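Local structure of SusD-like protein BACOVA_02651 (Bacteroides ovatus, 5E75) at residues E231-Y236 with N354-R359; L289-L294 with I407-R412; L360-L365 with V413-E418. The protein binds polysaccharide at the outer cell surface and probably captures xyloglucan before its transport into the periplasm for degradation. All blocks are in the same frame, centred on the assembly; numbering follows the deposited sequence.

Interaction 1. Residues E231-Y236 with N354-R359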
loop_
_atom_site.group_PDB
_atom_site.type_symbol
_atom_site.label_atom_id
_atom_site.label_comp_id
_atom_site.label_asym_id
_atom_site.label_seq_id
_atom_site.Cartn_x
_atom_site.Cartn_y
_atom_site.Cartn_z
ATOM N N GLU A 231 12.106 5.704 10.880
ATOM C CA GLU A 231 11.134 6.718 11.276
ATOM C C GLU A 231 11.131 7.926 10.347
ATOM O O GLU A 231 10.112 8.605 10.204
ATOM C CB GLU A 231 11.366 7.185 12.733
ATOM C CG GLU A 231 12.664 7.981 12.937
ATOM C CD GLU A 231 12.821 8.573 14.334
ATOM O OE1 GLU A 231 12.717 7.796 15.304
ATOM O OE2 GLU A 231 13.060 9.804 14.455
ATOM N N ASP A 232 12.276 8.196 9.719
ATOM C CA ASP A 232 12.396 9.369 8.864
ATOM C C ASP A 232 11.551 9.269 7.597
ATOM O O ASP A 232 11.201 10.291 7.014
ATOM C CB ASP A 232 13.857 9.626 8.486
ATOM C CG ASP A 232 14.683 10.192 9.643
ATOM O OD1 ASP A 232 14.104 10.664 10.634
ATOM O OD2 ASP A 232 15.920 10.188 9.536
ATOM N N LEU A 233 11.207 8.048 7.184
ATOM C CA LEU A 233 10.410 7.851 5.977
ATOM C C LEU A 233 9.018 8.465 6.104
ATOM O O LEU A 233 8.372 8.756 5.103
ATOM C CB LEU A 233 10.237 6.355 5.701
ATOM C CG LEU A 233 11.460 5.596 5.221
ATOM C CD1 LEU A 233 11.233 4.099 5.396
ATOM C CD2 LEU A 233 11.795 5.954 3.776
ATOM N N PHE A 234 8.557 8.659 7.337
ATOM C CA PHE A 234 7.160 8.995 7.599
ATOM C C PHE A 234 7.023 10.364 8.234
ATOM O O PHE A 234 6.074 10.639 8.966
ATOM C CB PHE A 234 6.529 7.861 8.416
ATOM C CG PHE A 234 6.859 6.513 7.861
ATOM C CD1 PHE A 234 6.265 6.068 6.688
ATOM C CD2 PHE A 234 7.812 5.720 8.469
ATOM C CE1 PHE A 234 6.613 4.838 6.142
ATOM C CE2 PHE A 234 8.154 4.482 7.916
ATOM C CZ PHE A 234 7.544 4.046 6.778
ATOM N N LYS A 235 7.963 11.243 7.872
ATOM C CA LYS A 235 7.949 12.649 8.248
ATOM C C LYS A 235 7.853 13.482 6.978
ATOM O O LYS A 235 8.495 13.174 5.967
ATOM C CB LYS A 235 9.226 13.007 8.999
ATOM C CG LYS A 235 9.415 12.237 10.275
ATOM C CD LYS A 235 10.763 12.525 10.926
ATOM C CE LYS A 235 11.063 11.553 12.058
ATOM N NZ LYS A 235 12.415 11.762 12.618
ATOM N N TYR A 236 7.048 14.531 7.031
ATOM C CA TYR A 236 6.789 15.367 5.860
ATOM C C TYR A 236 8.050 16.010 5.262
ATOM O O TYR A 236 8.165 16.140 4.039
ATOM C CB TYR A 236 5.726 16.422 6.203
ATOM C CG TYR A 236 5.977 17.797 5.644
ATOM C CD1 TYR A 236 5.596 18.122 4.362
ATOM C CD2 TYR A 236 6.582 18.771 6.422
ATOM C CE1 TYR A 236 5.829 19.403 3.854
ATOM C CE2 TYR A 236 6.825 20.019 5.941
ATOM C CZ TYR A 236 6.445 20.337 4.665
ATOM O OH TYR A 236 6.701 21.611 4.210
ATOM N N ASN A 354 3.063 12.485 1.938
ATOM C CA ASN A 354 2.769 11.761 0.718
ATOM C C ASN A 354 2.238 10.364 1.047
ATOM O O ASN A 354 2.414 9.876 2.187
ATOM C CB ASN A 354 4.028 11.629 -0.145
ATOM C CG ASN A 354 4.376 12.901 -0.889
ATOM O OD1 ASN A 354 3.578 13.836 -0.970
ATOM N ND2 ASN A 354 5.571 12.934 -1.440
ATOM N N THR A 355 1.602 9.721 0.068
ATOM C CA THR A 355 1.175 8.326 0.226
ATOM C C THR A 355 2.076 7.450 -0.635
ATOM O O THR A 355 2.067 7.533 -1.852
ATOM C CB THR A 355 -0.286 8.118 -0.219
ATOM O OG1 THR A 355 -1.146 8.975 0.540
ATOM C CG2 THR A 355 -0.737 6.679 -0.018
ATOM N N TYR A 356 2.896 6.621 -0.008
ATOM C CA TYR A 356 3.794 5.748 -0.751
ATOM C C TYR A 356 3.042 4.778 -1.656
ATOM O O TYR A 356 2.021 4.202 -1.262
ATOM C CB TYR A 356 4.667 4.934 0.202
ATOM C CG TYR A 356 5.761 5.721 0.864
ATOM C CD1 TYR A 356 6.837 6.202 0.125
ATOM C CD2 TYR A 356 5.740 5.971 2.225
ATOM C CE1 TYR A 356 7.845 6.919 0.708
ATOM C CE2 TYR A 356 6.771 6.695 2.834
ATOM C CZ TYR A 356 7.815 7.174 2.046
ATOM O OH TYR A 356 8.844 7.895 2.600
ATOM N N ILE A 357 3.568 4.600 -2.867
ATOM C CA ILE A 357 3.156 3.531 -3.763
ATOM C C ILE A 357 4.260 2.476 -3.831
ATOM O O ILE A 357 3.981 1.276 -3.765
ATOM C CB ILE A 357 2.792 4.070 -5.166
ATOM C CG1 ILE A 357 1.542 4.945 -5.077
ATOM C CG2 ILE A 357 2.584 2.924 -6.168
ATOM C CD1 ILE A 357 1.201 5.709 -6.367
ATOM N N LEU A 358 5.513 2.922 -3.937
ATOM C CA LEU A 358 6.661 2.020 -3.932
ATOM C C LEU A 358 7.871 2.604 -3.194
ATOM O O LEU A 358 8.347 3.689 -3.550
ATOM C CB LEU A 358 7.086 1.670 -5.361
ATOM C CG LEU A 358 8.233 0.651 -5.485
ATOM C CD1 LEU A 358 7.771 -0.726 -5.015
ATOM C CD2 LEU A 358 8.749 0.605 -6.911
ATOM N N ARG A 359 8.359 1.887 -2.181
ATOM C CA ARG A 359 9.630 2.195 -1.538
ATOM C C ARG A 359 10.730 1.228 -1.984
ATOM O O ARG A 359 10.470 0.070 -2.309
ATOM C CB ARG A 359 9.497 2.114 -0.006
ATOM C CG ARG A 359 8.736 3.250 0.593
ATOM C CD ARG A 359 8.985 3.399 2.073
ATOM N NE ARG A 359 8.311 2.445 2.950
ATOM C CZ ARG A 359 8.916 1.483 3.640
ATOM N NH1 ARG A 359 10.199 1.193 3.447
ATOM N NH2 ARG A 359 8.217 0.771 4.511
#
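The loop 231-236 opens with helical backbone angles at Glu-231 to Leu-233 and passes strand 355-359 without pairing with it; the nearest alpha carbons, Leu-233 CA and Arg-359 CA, are 9.4 Å apart, so the strand reaches the loop through its side chains. Tyr-356 does so with its hydroxyl, which donates to Leu-233 O at an OH-to-O distance of 2.7 Å. The carbonyl oxygen lies in the plane of the tyrosine ring and is met on a lone pair, with a C=O...OH angle of 126°; Asn-241 ND2 is a second partner of the hydroxyl. Phe-234 turns its CE1 to within 3.8 Å of Tyr-356 CE2, the two ring planes standing 84° apart, while Leu-233 CB sits 3.5 Å above the centre of the Phe-234 ring. Arg-359 works with both halves: its CD lies 3.8 Å above the centre of the Tyr-356 ring, and a bend at chi3 (-76°) swings the guanidinium under Leu-233, whose CD1 approaches NH1 of Arg-359 over one face at 3.6 Å. An arginine suits this buried place because its aliphatic stem packs like a hydrocarbon and its charged tip is bound to Glu-418, Glu-414 and Glu-243. A leucine in place of Tyr-356 would lose the hydroxyl and would probably leave Leu-233 O without this donor and loosen the packing against Phe-234. The strand itself pairs antiparallel with 244-248, and a classic beta bulge, Ile-357 and Leu-358 facing Leu-246, marks the corner between Tyr-356 and Arg-359.

Interaction 2. Residues L289-L294 with I407-R412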
loop_
_atom_site.group_PDB
_atom_site.type_symbol
_atom_site.label_atom_id
_atom_site.label_comp_id
_atom_site.label_asym_id
_atom_site.label_seq_id
_atom_site.Cartn_x
_atom_site.Cartn_y
_atom_site.Cartn_z
ATOM N N LEU A 289 0.644 -6.678 15.941
ATOM C CA LEU A 289 1.607 -6.309 16.971
ATOM C C LEU A 289 2.551 -7.464 17.287
ATOM O O LEU A 289 3.734 -7.253 17.556
ATOM C CB LEU A 289 0.911 -5.807 18.239
ATOM C CG LEU A 289 0.259 -4.440 18.098
ATOM C CD1 LEU A 289 -0.686 -4.207 19.270
ATOM C CD2 LEU A 289 1.295 -3.340 18.006
ATOM N N GLN A 290 2.045 -8.689 17.239
ATOM C CA GLN A 290 2.886 -9.845 17.527
ATOM C C GLN A 290 3.888 -10.132 16.420
ATOM O O GLN A 290 4.823 -10.909 16.605
ATOM C CB GLN A 290 2.023 -11.083 17.775
ATOM C CG GLN A 290 1.260 -11.020 19.076
ATOM C CD GLN A 290 0.211 -12.111 19.201
ATOM O OE1 GLN A 290 -0.229 -12.686 18.202
ATOM N NE2 GLN A 290 -0.219 -12.374 20.435
ATOM N N GLN A 291 3.708 -9.533 15.247
ATOM C CA GLN A 291 4.665 -9.736 14.160
ATOM C C GLN A 291 5.998 -9.056 14.450
ATOM O O GLN A 291 7.046 -9.506 13.972
ATOM C CB GLN A 291 4.131 -9.221 12.810
ATOM C CG GLN A 291 2.836 -9.866 12.354
ATOM C CD GLN A 291 2.889 -11.362 12.376
ATOM O OE1 GLN A 291 2.158 -12.017 13.129
ATOM N NE2 GLN A 291 3.754 -11.922 11.574
ATOM N N TYR A 292 5.984 -7.960 15.198
ATOM C CA TYR A 292 7.236 -7.285 15.512
ATOM C C TYR A 292 8.056 -8.125 16.482
ATOM O O TYR A 292 7.614 -8.442 17.586
ATOM C CB TYR A 292 6.990 -5.894 16.104
ATOM C CG TYR A 292 6.186 -4.999 15.187
ATOM C CD1 TYR A 292 6.784 -4.325 14.127
ATOM C CD2 TYR A 292 4.819 -4.856 15.368
ATOM C CE1 TYR A 292 6.034 -3.525 13.261
ATOM C CE2 TYR A 292 4.059 -4.066 14.506
ATOM C CZ TYR A 292 4.677 -3.401 13.470
ATOM O OH TYR A 292 3.916 -2.625 12.620
ATOM N N GLU A 293 9.264 -8.464 16.067
ATOM C CA GLU A 293 10.194 -9.129 16.971
ATOM C C GLU A 293 10.506 -8.190 18.123
ATOM O O GLU A 293 10.395 -6.976 18.003
ATOM C CB GLU A 293 11.448 -9.529 16.196
ATOM C CG GLU A 293 11.119 -10.586 15.129
ATOM C CD GLU A 293 12.258 -10.917 14.185
ATOM O OE1 GLU A 293 13.425 -10.761 14.572
ATOM O OE2 GLU A 293 11.969 -11.335 13.038
ATOM N N LEU A 294 10.871 -8.757 19.265
ATOM C CA LEU A 294 11.102 -7.972 20.471
ATOM C C LEU A 294 12.086 -6.828 20.239
ATOM O O LEU A 294 11.864 -5.718 20.729
ATOM C CB LEU A 294 11.593 -8.871 21.601
ATOM C CG LEU A 294 11.834 -8.212 22.960
ATOM C CD1 LEU A 294 10.618 -7.453 23.461
ATOM C CD2 LEU A 294 12.225 -9.312 23.934
ATOM N N ILE A 407 9.719 -14.075 4.862
ATOM C CA ILE A 407 9.404 -12.971 3.961
ATOM C C ILE A 407 8.034 -12.380 4.267
ATOM O O ILE A 407 7.877 -11.149 4.281
ATOM C CB ILE A 407 9.508 -13.408 2.493
ATOM C CG1 ILE A 407 10.974 -13.741 2.209
ATOM C CG2 ILE A 407 8.997 -12.320 1.557
ATOM C CD1 ILE A 407 11.263 -14.330 0.856
ATOM N N ILE A 408 7.055 -13.228 4.547
ATOM C CA ILE A 408 5.720 -12.752 4.891
ATOM C C ILE A 408 5.797 -11.861 6.134
ATOM O O ILE A 408 5.225 -10.772 6.169
ATOM C CB ILE A 408 4.717 -13.913 5.101
ATOM C CG1 ILE A 408 4.468 -14.624 3.767
ATOM C CG2 ILE A 408 3.406 -13.400 5.712
ATOM C CD1 ILE A 408 3.741 -15.978 3.911
ATOM N N ARG A 409 6.506 -12.313 7.168
ATOM C CA ARG A 409 6.586 -11.555 8.401
ATOM C C ARG A 409 7.319 -10.253 8.171
ATOM O O ARG A 409 6.899 -9.215 8.658
ATOM C CB ARG A 409 7.295 -12.376 9.489
ATOM C CG ARG A 409 7.266 -11.747 10.876
ATOM C CD ARG A 409 7.913 -12.660 11.899
ATOM N NE ARG A 409 7.667 -12.161 13.239
ATOM C CZ ARG A 409 7.938 -12.806 14.366
ATOM N NH1 ARG A 409 8.491 -14.002 14.339
ATOM N NH2 ARG A 409 7.635 -12.243 15.521
ATOM N N GLU A 410 8.412 -10.314 7.423
ATOM C CA GLU A 410 9.245 -9.150 7.190
ATOM C C GLU A 410 8.477 -8.083 6.422
ATOM O O GLU A 410 8.564 -6.894 6.744
ATOM C CB GLU A 410 10.543 -9.512 6.452
ATOM C CG GLU A 410 11.647 -8.462 6.637
ATOM C CD GLU A 410 12.103 -8.333 8.078
ATOM O OE1 GLU A 410 11.988 -9.330 8.840
ATOM O OE2 GLU A 410 12.584 -7.243 8.445
ATOM N N ARG A 411 7.708 -8.493 5.410
ATOM C CA ARG A 411 6.918 -7.528 4.666
ATOM C C ARG A 411 5.839 -6.902 5.545
ATOM O O ARG A 411 5.619 -5.689 5.484
ATOM C CB ARG A 411 6.313 -8.160 3.413
ATOM C CG ARG A 411 7.341 -8.462 2.341
ATOM C CD ARG A 411 6.689 -8.966 1.061
ATOM N NE ARG A 411 5.970 -7.896 0.395
ATOM C CZ ARG A 411 6.500 -7.038 -0.471
ATOM N NH1 ARG A 411 7.743 -7.150 -0.899
ATOM N NH2 ARG A 411 5.749 -6.066 -0.981
ATOM N N ARG A 412 5.151 -7.692 6.357
ATOM C CA ARG A 412 4.118 -7.127 7.218
ATOM C C ARG A 412 4.675 -6.023 8.104
ATOM O O ARG A 412 4.057 -4.952 8.218
ATOM C CB ARG A 412 3.434 -8.210 8.063
ATOM C CG ARG A 412 2.532 -9.133 7.264
ATOM C CD ARG A 412 1.727 -10.093 8.125
ATOM N NE ARG A 412 0.747 -9.365 8.930
ATOM C CZ ARG A 412 0.063 -9.874 9.956
ATOM N NH1 ARG A 412 0.224 -11.139 10.345
ATOM N NH2 ARG A 412 -0.778 -9.093 10.624
HETATM O O HOH W 1 10.200 -9.643 11.275
#
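With CG anti to its backbone N (chi1 -172°) and the chain extended from CG to NE, Arg-409 reaches straight across to the end of helix 286-291, whereas Gln-291 folds at chi2 and Arg-412 at chi3 so that their flat ends meet. Arg-409 NE donates to Gln-291 O at 2.8 Å with an N-H...O angle of 157°, close to the guanidinium plane and on a carbonyl lone pair. NH2 of Arg-409 adds two weak bonds, to Gln-291 O at 3.2 Å and to Gln-290 O at 3.3 Å. A long, multidentate donor fits here, where the helix stops and its last carbonyls can accept from a side chain. Gln-291 lays its amide, with CG, over one face of the Arg-412 guanidinium, the planes only 15° apart and Gln-291 CD 3.4 Å from Arg-412 NH1; Asp-287 binds NH2 of that arginine. Over one face of the Arg-409 guanidinium lies Glu-293 CG, 3.8 Å above the plane. The carboxylate of Glu-293 belongs chiefly to Arg-391, which also binds Glu-410, and a water donates to both Glu-293 OE2 and Glu-410 OE1. Arg-391 and the water thus probably ease the repulsion between these two carboxylates, while Glu-293 OE2, 4.4 Å from Arg-409 NE and well out of the guanidinium plane, would favour the arginine by charge alone.

Interaction 3. Residues L360-L365 with V413-E418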
loop_
_atom_site.group_PDB
_atom_site.type_symbol
_atom_site.label_atom_id
_atom_site.label_comp_id
_atom_site.label_asym_id
_atom_site.label_seq_id
_atom_site.Cartn_x
_atom_site.Cartn_y
_atom_site.Cartn_z
ATOM N N LEU A 360 11.977 1.682 -1.918
ATOM C CA LEU A 360 13.112 0.823 -2.264
ATOM C C LEU A 360 13.145 -0.458 -1.425
ATOM O O LEU A 360 13.504 -1.524 -1.949
ATOM C CB LEU A 360 14.416 1.614 -2.144
ATOM C CG LEU A 360 15.691 0.911 -2.599
ATOM C CD1 LEU A 360 15.693 0.644 -4.093
ATOM C CD2 LEU A 360 16.885 1.739 -2.188
ATOM N N ALA A 361 12.742 -0.395 -0.156
ATOM C CA ALA A 361 12.764 -1.605 0.665
ATOM C C ALA A 361 11.859 -2.693 0.088
ATOM O O ALA A 361 12.124 -3.873 0.278
ATOM C CB ALA A 361 12.356 -1.303 2.070
ATOM N N ASP A 362 10.776 -2.300 -0.570
ATOM C CA ASP A 362 9.885 -3.257 -1.238
ATOM C C ASP A 362 10.651 -4.003 -2.334
ATOM O O ASP A 362 10.522 -5.220 -2.494
ATOM C CB ASP A 362 8.699 -2.476 -1.812
ATOM C CG ASP A 362 7.493 -3.317 -2.116
ATOM O OD1 ASP A 362 7.618 -4.518 -2.381
ATOM O OD2 ASP A 362 6.387 -2.742 -2.086
ATOM N N VAL A 363 11.441 -3.266 -3.108
ATOM C CA VAL A 363 12.213 -3.886 -4.172
ATOM C C VAL A 363 13.247 -4.844 -3.568
ATOM O O VAL A 363 13.472 -5.924 -4.120
ATOM C CB VAL A 363 12.861 -2.846 -5.123
ATOM C CG1 VAL A 363 13.487 -3.529 -6.307
ATOM C CG2 VAL A 363 11.832 -1.841 -5.604
ATOM N N TYR A 364 13.851 -4.462 -2.444
ATOM C CA TYR A 364 14.796 -5.358 -1.758
ATOM C C TYR A 364 14.121 -6.669 -1.383
ATOM O O TYR A 364 14.655 -7.757 -1.626
ATOM C CB TYR A 364 15.366 -4.703 -0.487
ATOM C CG TYR A 364 16.441 -3.634 -0.695
ATOM C CD1 TYR A 364 16.648 -3.037 -1.929
ATOM C CD2 TYR A 364 17.260 -3.231 0.360
ATOM C CE1 TYR A 364 17.640 -2.075 -2.101
ATOM C CE2 TYR A 364 18.232 -2.278 0.187
ATOM C CZ TYR A 364 18.423 -1.698 -1.038
ATOM O OH TYR A 364 19.438 -0.772 -1.149
ATOM N N LEU A 365 12.954 -6.581 -0.759
ATOM C CA LEU A 365 12.264 -7.782 -0.321
ATOM C C LEU A 365 11.710 -8.595 -1.489
ATOM O O LEU A 365 11.689 -9.822 -1.443
ATOM C CB LEU A 365 11.148 -7.447 0.692
ATOM C CG LEU A 365 11.628 -6.854 2.012
ATOM C CD1 LEU A 365 10.453 -6.451 2.871
ATOM C CD2 LEU A 365 12.493 -7.802 2.769
ATOM N N VAL A 413 5.826 -6.268 8.744
ATOM C CA VAL A 413 6.391 -5.288 9.652
ATOM C C VAL A 413 7.060 -4.117 8.927
ATOM O O VAL A 413 7.055 -3.004 9.435
ATOM C CB VAL A 413 7.367 -5.897 10.718
ATOM C CG1 VAL A 413 6.668 -6.902 11.622
ATOM C CG2 VAL A 413 8.550 -6.549 10.102
ATOM N N GLU A 414 7.613 -4.342 7.750
ATOM C CA GLU A 414 8.192 -3.239 6.996
ATOM C C GLU A 414 7.104 -2.293 6.500
ATOM O O GLU A 414 7.314 -1.073 6.485
ATOM C CB GLU A 414 9.028 -3.774 5.835
ATOM C CG GLU A 414 9.752 -2.698 5.032
ATOM C CD GLU A 414 10.786 -1.919 5.803
ATOM O OE1 GLU A 414 11.292 -2.411 6.845
ATOM O OE2 GLU A 414 11.128 -0.802 5.348
ATOM N N PHE A 415 5.942 -2.836 6.137
ATOM C CA PHE A 415 4.924 -2.048 5.413
ATOM C C PHE A 415 3.613 -1.847 6.170
ATOM O O PHE A 415 2.615 -1.434 5.587
ATOM C CB PHE A 415 4.671 -2.610 4.002
ATOM C CG PHE A 415 5.895 -2.618 3.168
ATOM C CD1 PHE A 415 6.448 -1.422 2.753
ATOM C CD2 PHE A 415 6.525 -3.791 2.838
ATOM C CE1 PHE A 415 7.628 -1.417 2.036
ATOM C CE2 PHE A 415 7.679 -3.793 2.104
ATOM C CZ PHE A 415 8.227 -2.609 1.710
ATOM N N GLY A 416 3.610 -2.108 7.472
ATOM C CA GLY A 416 2.411 -1.896 8.264
ATOM C C GLY A 416 1.878 -0.480 8.138
ATOM O O GLY A 416 2.642 0.487 8.175
ATOM N N MET A 417 0.559 -0.362 7.967
ATOM C CA MET A 417 -0.114 0.941 7.848
ATOM C C MET A 417 0.360 1.750 6.641
ATOM O O MET A 417 0.230 2.963 6.611
ATOM C CB MET A 417 -0.020 1.749 9.155
ATOM C CG MET A 417 -0.702 1.083 10.353
ATOM S SD MET A 417 -2.378 0.497 10.033
ATOM C CE MET A 417 -3.131 1.966 9.297
ATOM N N GLU A 418 0.845 1.066 5.608
ATOM C CA GLU A 418 1.125 1.700 4.310
ATOM C C GLU A 418 0.147 1.242 3.233
ATOM O O GLU A 418 0.332 1.545 2.057
ATOM C CB GLU A 418 2.568 1.460 3.850
ATOM C CG GLU A 418 3.552 2.205 4.725
ATOM C CD GLU A 418 5.003 1.982 4.357
ATOM O OE1 GLU A 418 5.391 2.157 3.170
ATOM O OE2 GLU A 418 5.749 1.687 5.301
#
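Glu-414 OE2 is gripped by two salt bridges, from Arg-359 NH1 and Arg-393 NH2, and OE1 of the same carboxylate by a third, from Arg-299 NH1. So many positive partners would probably keep this buried acid ionised. The CG of Glu-414 is anti to its backbone N (chi1 -176°), and a bend at chi2 carries the carboxylate past Ala-361, whose CB lies 3.5 Å from Glu-414 OE2; the small methyl lets the acid pass close to the helix. Next along the chain, Phe-415 points the end of its ring at the first turn of helix 360-372. Its CZ is 3.4 Å from Asp-362 N, which meets the ring at its edge and in its plane, and 3.6 Å from Asp-362 CB. Leu-365 comes tip to tip with the ring, CD1 standing 3.9 Å from Phe-415 CE2, and Glu-414 CG lies 3.6 Å above one face. On the opposite face of the ring from Glu-414 CG lies OD2 of Asp-362, whose carboxylate is tilted 40° to the ring plane and held by Arg-411 at OD1 and Lys-189 at OD2. A type II turn runs from Phe-415 to Glu-418, closed by Glu-418 N to Phe-415 O at 3.1 Å, with Gly-416 and Met-417 at its corners. Helix 382-393 packs against both partners, touching Ala-361, Leu-365 and Glu-414, while strand 355-359 leads straight into helix 360-372 and sets Arg-359 against Phe-415.

From the N terminus, 231-236 comes first and is joined by interaction 1 to 354-359, closing a long loop that contains strand 244-248 and helix 286-291. Segment 289-294 starts inside that loop but finds its partner, 407-412, beyond it, so interaction 2 crosses interaction 1. Interaction 3 opens at residue 360, directly after interaction 1 has closed, and follows it in series; its shorter loop, holding helix 382-393, crosses interaction 2. Helix 404-415 serves interactions 2 and 3 in succession, and Arg-411 binds Asp-362 between them. Interactions 1 and 3 meet where Arg-359 binds Glu-414 and Glu-418. Together they tie the loop before the two-stranded sheet to strand 355-359, and helices 286-291 and 360-372 to helix 404-415.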